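Local coordinates for protein adenosylmethionine-8-amino-7-oxononanoate aminotransferase (Methanocaldococcus jannaschii, PDB 6ZHK) that probably transfers an amino group from S-adenosyl-L-methionine to 7-keto-8-aminopelargonic acid in biotin biosynthesis, as a class-III pyridoxal-phosphate-dependent aminotransferase, at residues I38-I50 / D57-S70. Residues are numbered along the deposited sequence; the frame is centred on the assembly and turned at random. Where two conformers were deposited one is given.
Sequences IIERGEGNYLIDI and DAVSSIWCNLFGHS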
# COMPACT_ATOMS: atom_id res chain seq x y z
N ILE A 38 -4.32 7.90 23.05
CA ILE A 38 -3.34 6.86 22.76
C ILE A 38 -3.99 5.53 23.11
O ILE A 38 -4.30 5.27 24.27
CB ILE A 38 -1.97 7.06 23.46
CG1 ILE A 38 -1.32 8.40 23.12
CG2 ILE A 38 -1.04 5.88 23.12
CD1 ILE A 38 -1.13 8.63 21.64
N ILE A 39 -4.29 4.73 22.09
CA ILE A 39 -5.12 3.56 22.30
C ILE A 39 -4.22 2.38 22.67
O ILE A 39 -3.16 2.18 22.08
CB ILE A 39 -6.02 3.30 21.07
CG1 ILE A 39 -6.97 4.48 20.81
CG2 ILE A 39 -6.76 1.98 21.23
CD1 ILE A 39 -7.76 4.93 22.08
N GLU A 40 -4.70 1.58 23.63
CA GLU A 40 -3.94 0.45 24.18
C GLU A 40 -4.65 -0.87 23.92
O GLU A 40 -4.01 -1.91 23.80
CB GLU A 40 -3.64 0.65 25.68
CG GLU A 40 -2.37 -0.12 26.10
CD GLU A 40 -2.71 -1.38 26.85
OE1 GLU A 40 -1.77 -2.17 27.18
OE2 GLU A 40 -3.91 -1.57 27.11
N ARG A 41 -5.98 -0.84 23.90
CA ARG A 41 -6.68 -2.06 23.60
C ARG A 41 -8.08 -1.66 23.16
O ARG A 41 -8.38 -0.48 23.05
CB ARG A 41 -6.58 -3.08 24.77
CG ARG A 41 -7.45 -2.77 25.97
CD ARG A 41 -7.16 -3.56 27.26
NE ARG A 41 -7.70 -2.81 28.40
CZ ARG A 41 -7.04 -2.03 29.28
NH1 ARG A 41 -5.72 -1.90 29.23
NH2 ARG A 41 -7.72 -1.41 30.23
N GLY A 42 -8.87 -2.65 22.79
CA GLY A 42 -10.24 -2.45 22.37
C GLY A 42 -11.15 -3.57 22.90
O GLY A 42 -10.71 -4.72 23.12
N GLU A 43 -12.42 -3.22 23.11
CA GLU A 43 -13.39 -4.24 23.46
C GLU A 43 -14.74 -3.88 22.87
O GLU A 43 -15.25 -2.79 23.08
CB GLU A 43 -13.55 -4.28 24.99
CG GLU A 43 -14.39 -5.49 25.43
CD GLU A 43 -13.81 -6.88 25.16
OE1 GLU A 43 -12.55 -7.05 25.23
OE2 GLU A 43 -14.62 -7.82 24.88
N GLY A 44 -15.31 -4.79 22.08
CA GLY A 44 -16.57 -4.53 21.38
C GLY A 44 -16.42 -3.25 20.56
O GLY A 44 -15.40 -3.06 19.89
N ASN A 45 -17.38 -2.33 20.69
CA ASN A 45 -17.38 -1.13 19.87
C ASN A 45 -16.55 0.00 20.47
O ASN A 45 -16.71 1.15 20.04
CB ASN A 45 -18.81 -0.71 19.54
CG ASN A 45 -19.54 -1.80 18.79
OD1 ASN A 45 -18.95 -2.45 17.89
ND2 ASN A 45 -20.81 -2.02 19.14
N TYR A 46 -15.62 -0.31 21.39
CA TYR A 46 -14.96 0.72 22.18
C TYR A 46 -13.44 0.62 22.12
O TYR A 46 -12.88 -0.46 22.18
CB TYR A 46 -15.34 0.55 23.67
CG TYR A 46 -16.76 0.98 23.89
CD1 TYR A 46 -17.82 0.12 23.59
CD2 TYR A 46 -17.02 2.29 24.27
CE1 TYR A 46 -19.12 0.59 23.69
CE2 TYR A 46 -18.33 2.75 24.41
CZ TYR A 46 -19.37 1.89 24.13
OH TYR A 46 -20.62 2.45 24.24
N LEU A 47 -12.81 1.78 21.90
CA LEU A 47 -11.36 1.95 21.96
C LEU A 47 -11.03 2.26 23.43
O LEU A 47 -11.69 3.09 24.06
CB LEU A 47 -11.04 3.20 21.12
CG LEU A 47 -11.33 3.00 19.63
CD1 LEU A 47 -11.43 4.34 18.88
CD2 LEU A 47 -10.26 2.07 18.99
N ILE A 48 -9.98 1.62 23.96
CA ILE A 48 -9.60 1.84 25.34
C ILE A 48 -8.21 2.48 25.37
O ILE A 48 -7.28 1.90 24.80
CB ILE A 48 -9.61 0.48 26.08
CG1 ILE A 48 -11.01 -0.15 25.98
CG2 ILE A 48 -9.17 0.67 27.55
CD1 ILE A 48 -11.19 -1.48 26.73
N ASP A 49 -8.10 3.66 26.00
CA ASP A 49 -6.84 4.35 26.02
C ASP A 49 -5.93 3.86 27.14
O ASP A 49 -6.29 2.99 27.93
CB ASP A 49 -7.01 5.86 25.93
CG ASP A 49 -7.38 6.52 27.24
OD1 ASP A 49 -7.53 5.78 28.23
OD2 ASP A 49 -7.58 7.75 27.23
N ILE A 50 -4.75 4.44 27.18
CA ILE A 50 -3.69 4.03 28.08
C ILE A 50 -4.05 4.48 29.50
O ILE A 50 -3.34 4.07 30.43
CB ILE A 50 -2.34 4.63 27.64
CG1 ILE A 50 -2.36 6.17 27.64
CG2 ILE A 50 -1.83 4.01 26.31
CD1 ILE A 50 -0.98 6.84 27.34
N ASP A 57 -16.35 3.86 19.17
CA ASP A 57 -15.63 4.14 17.91
C ASP A 57 -16.64 4.55 16.82
O ASP A 57 -17.02 3.76 15.96
CB ASP A 57 -14.84 2.90 17.53
CG ASP A 57 -13.84 3.12 16.39
OD1 ASP A 57 -13.82 4.22 15.78
OD2 ASP A 57 -13.12 2.16 16.13
N ALA A 58 -17.06 5.80 16.88
CA ALA A 58 -18.21 6.27 16.12
C ALA A 58 -17.80 6.49 14.65
O ALA A 58 -18.69 6.60 13.82
CB ALA A 58 -18.73 7.55 16.75
N VAL A 59 -16.48 6.44 14.35
CA VAL A 59 -16.02 6.50 12.96
C VAL A 59 -15.36 5.19 12.51
O VAL A 59 -14.66 5.15 11.47
CB VAL A 59 -15.15 7.75 12.68
CG1 VAL A 59 -15.96 9.06 12.69
CG2 VAL A 59 -13.91 7.85 13.60
N SER A 60 -15.50 4.14 13.32
CA SER A 60 -14.96 2.83 12.97
C SER A 60 -13.49 2.89 12.62
O SER A 60 -13.08 2.21 11.69
CB SER A 60 -15.76 2.25 11.82
OG SER A 60 -17.06 1.93 12.28
N SER A 61 -12.69 3.61 13.43
CA SER A 61 -11.24 3.65 13.18
C SER A 61 -10.96 4.06 11.72
O SER A 61 -10.04 3.54 11.07
CB SER A 61 -10.49 2.39 13.63
OG SER A 61 -10.76 2.06 15.01
N ILE A 62 -11.74 5.07 11.26
CA ILE A 62 -11.64 5.66 9.93
C ILE A 62 -12.17 4.65 8.90
O ILE A 62 -11.53 4.36 7.84
CB ILE A 62 -10.24 6.25 9.60
CG1 ILE A 62 -9.51 6.87 10.80
CG2 ILE A 62 -10.31 7.20 8.37
CD1 ILE A 62 -10.18 8.11 11.37
N TRP A 63 -13.38 4.13 9.21
CA TRP A 63 -14.32 3.63 8.22
C TRP A 63 -13.88 2.23 7.77
O TRP A 63 -14.27 1.79 6.68
CB TRP A 63 -14.47 4.57 7.00
CG TRP A 63 -14.54 6.06 7.24
CD1 TRP A 63 -14.72 6.72 8.42
CD2 TRP A 63 -14.37 7.09 6.24
NE1 TRP A 63 -14.68 8.09 8.22
CE2 TRP A 63 -14.43 8.34 6.90
CE3 TRP A 63 -14.13 7.07 4.86
CZ2 TRP A 63 -14.30 9.54 6.21
CZ3 TRP A 63 -14.00 8.26 4.17
CH2 TRP A 63 -14.13 9.48 4.84
N CYS A 64 -13.17 1.51 8.64
CA CYS A 64 -12.80 0.12 8.36
C CYS A 64 -13.34 -0.91 9.37
O CYS A 64 -13.40 -2.11 9.05
CB CYS A 64 -11.29 -0.03 8.22
SG CYS A 64 -10.40 0.29 9.77
N ASN A 65 -13.62 -0.50 10.61
CA ASN A 65 -13.96 -1.51 11.62
C ASN A 65 -15.41 -1.94 11.43
O ASN A 65 -16.28 -1.11 11.41
CB ASN A 65 -13.64 -0.96 13.02
CG ASN A 65 -13.97 -1.99 14.09
OD1 ASN A 65 -15.14 -2.29 14.36
ND2 ASN A 65 -12.94 -2.66 14.56
N LEU A 66 -15.70 -3.23 11.29
CA LEU A 66 -17.08 -3.62 11.00
C LEU A 66 -17.73 -4.15 12.26
O LEU A 66 -18.92 -3.98 12.44
CB LEU A 66 -17.08 -4.77 9.99
CG LEU A 66 -16.63 -4.43 8.56
CD1 LEU A 66 -16.85 -5.63 7.68
CD2 LEU A 66 -17.36 -3.19 8.02
N PHE A 67 -17.01 -4.93 13.03
CA PHE A 67 -17.65 -5.78 14.03
C PHE A 67 -17.10 -5.56 15.44
O PHE A 67 -17.32 -6.41 16.32
CB PHE A 67 -17.49 -7.25 13.64
CG PHE A 67 -18.18 -7.56 12.35
CD1 PHE A 67 -19.53 -7.24 12.17
CD2 PHE A 67 -17.48 -8.20 11.33
CE1 PHE A 67 -20.16 -7.52 10.97
CE2 PHE A 67 -18.12 -8.49 10.13
CZ PHE A 67 -19.46 -8.17 9.97
N GLY A 68 -16.40 -4.45 15.64
CA GLY A 68 -15.85 -4.19 16.97
C GLY A 68 -14.37 -4.58 17.01
O GLY A 68 -13.86 -5.10 16.01
N HIS A 69 -13.73 -4.37 18.16
CA HIS A 69 -12.31 -4.53 18.33
C HIS A 69 -11.93 -5.83 19.04
O HIS A 69 -10.74 -6.04 19.32
CB HIS A 69 -11.72 -3.32 19.07
CG HIS A 69 -11.81 -2.08 18.27
ND1 HIS A 69 -10.89 -1.79 17.23
CD2 HIS A 69 -12.72 -1.07 18.29
CE1 HIS A 69 -11.19 -0.61 16.75
NE2 HIS A 69 -12.33 -0.16 17.34
N SER A 70 -12.91 -6.71 19.28
CA SER A 70 -12.57 -7.97 19.96
C SER A 70 -13.40 -9.11 19.37
O SER A 70 -13.96 -9.97 20.06
CB SER A 70 -12.76 -7.83 21.47
OG SER A 70 -14.12 -7.48 21.71
O HOH W 1 -15.64 -9.17 22.85
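Leu47 lays its CD2 methyl over one face of the His69 imidazole, a CH-pi contact 3.8 Å from CD2 to the ring centroid. The opposite face takes Asn65 ND2, offset toward the rim. Near the ring plane, Gly44 O, Asp57 CB and Ser61 OG line the edge. His69 NE2 donates to Asp57 OD2 at 2.7 Å, and the acceptor lies only 4° out of the ring plane.

Asp57 holds CG anti to its own N (chi1 -169°), which turns the carboxylate to His69 and Ser61. OD2 uses its anti lone pair for the histidine and meets Ser61 OG on the syn side at 2.6 Å. OD1 accepts from Ser61 N. The CD1 methyl of Leu47 rests on Asp57 CG at 3.7 Å, an apolar lid on this polar group.

The type II' turn of hairpin 38-43/46-49 is bonded to two parts of the chain. Asp57 N, at the end of strand 54-57, reaches Asn45 O at 2.9 Å, and His69 N, in the loop, reaches Gly44 O at 2.7 Å. Gly44 N donates almost straight to Ser70 OG (3.0 Å, 176°). A water also joins Ser70 OG to Glu43 OE2. Gly42 has no side chain, so His69 CB can close on its CA at 3.7 Å. The Asn45 amide turns to Ser444 and Glu449.

The loop continues toward the active site, where Ile62 O accepts from Lys301 NZ, the predicted cofactor lysine. With an alanine in place of Asp57, His69 NE2 and both Ser61 donors would probably lose their acceptor, and the imidazole could turn under Leu47. The three donors are likely to favour a charged carboxylate, which ties His69 to the start of the short helix 60-63. The in-plane NE2 bond, with Leu47 and Asn65 on the two faces, probably sets the ring's rotation.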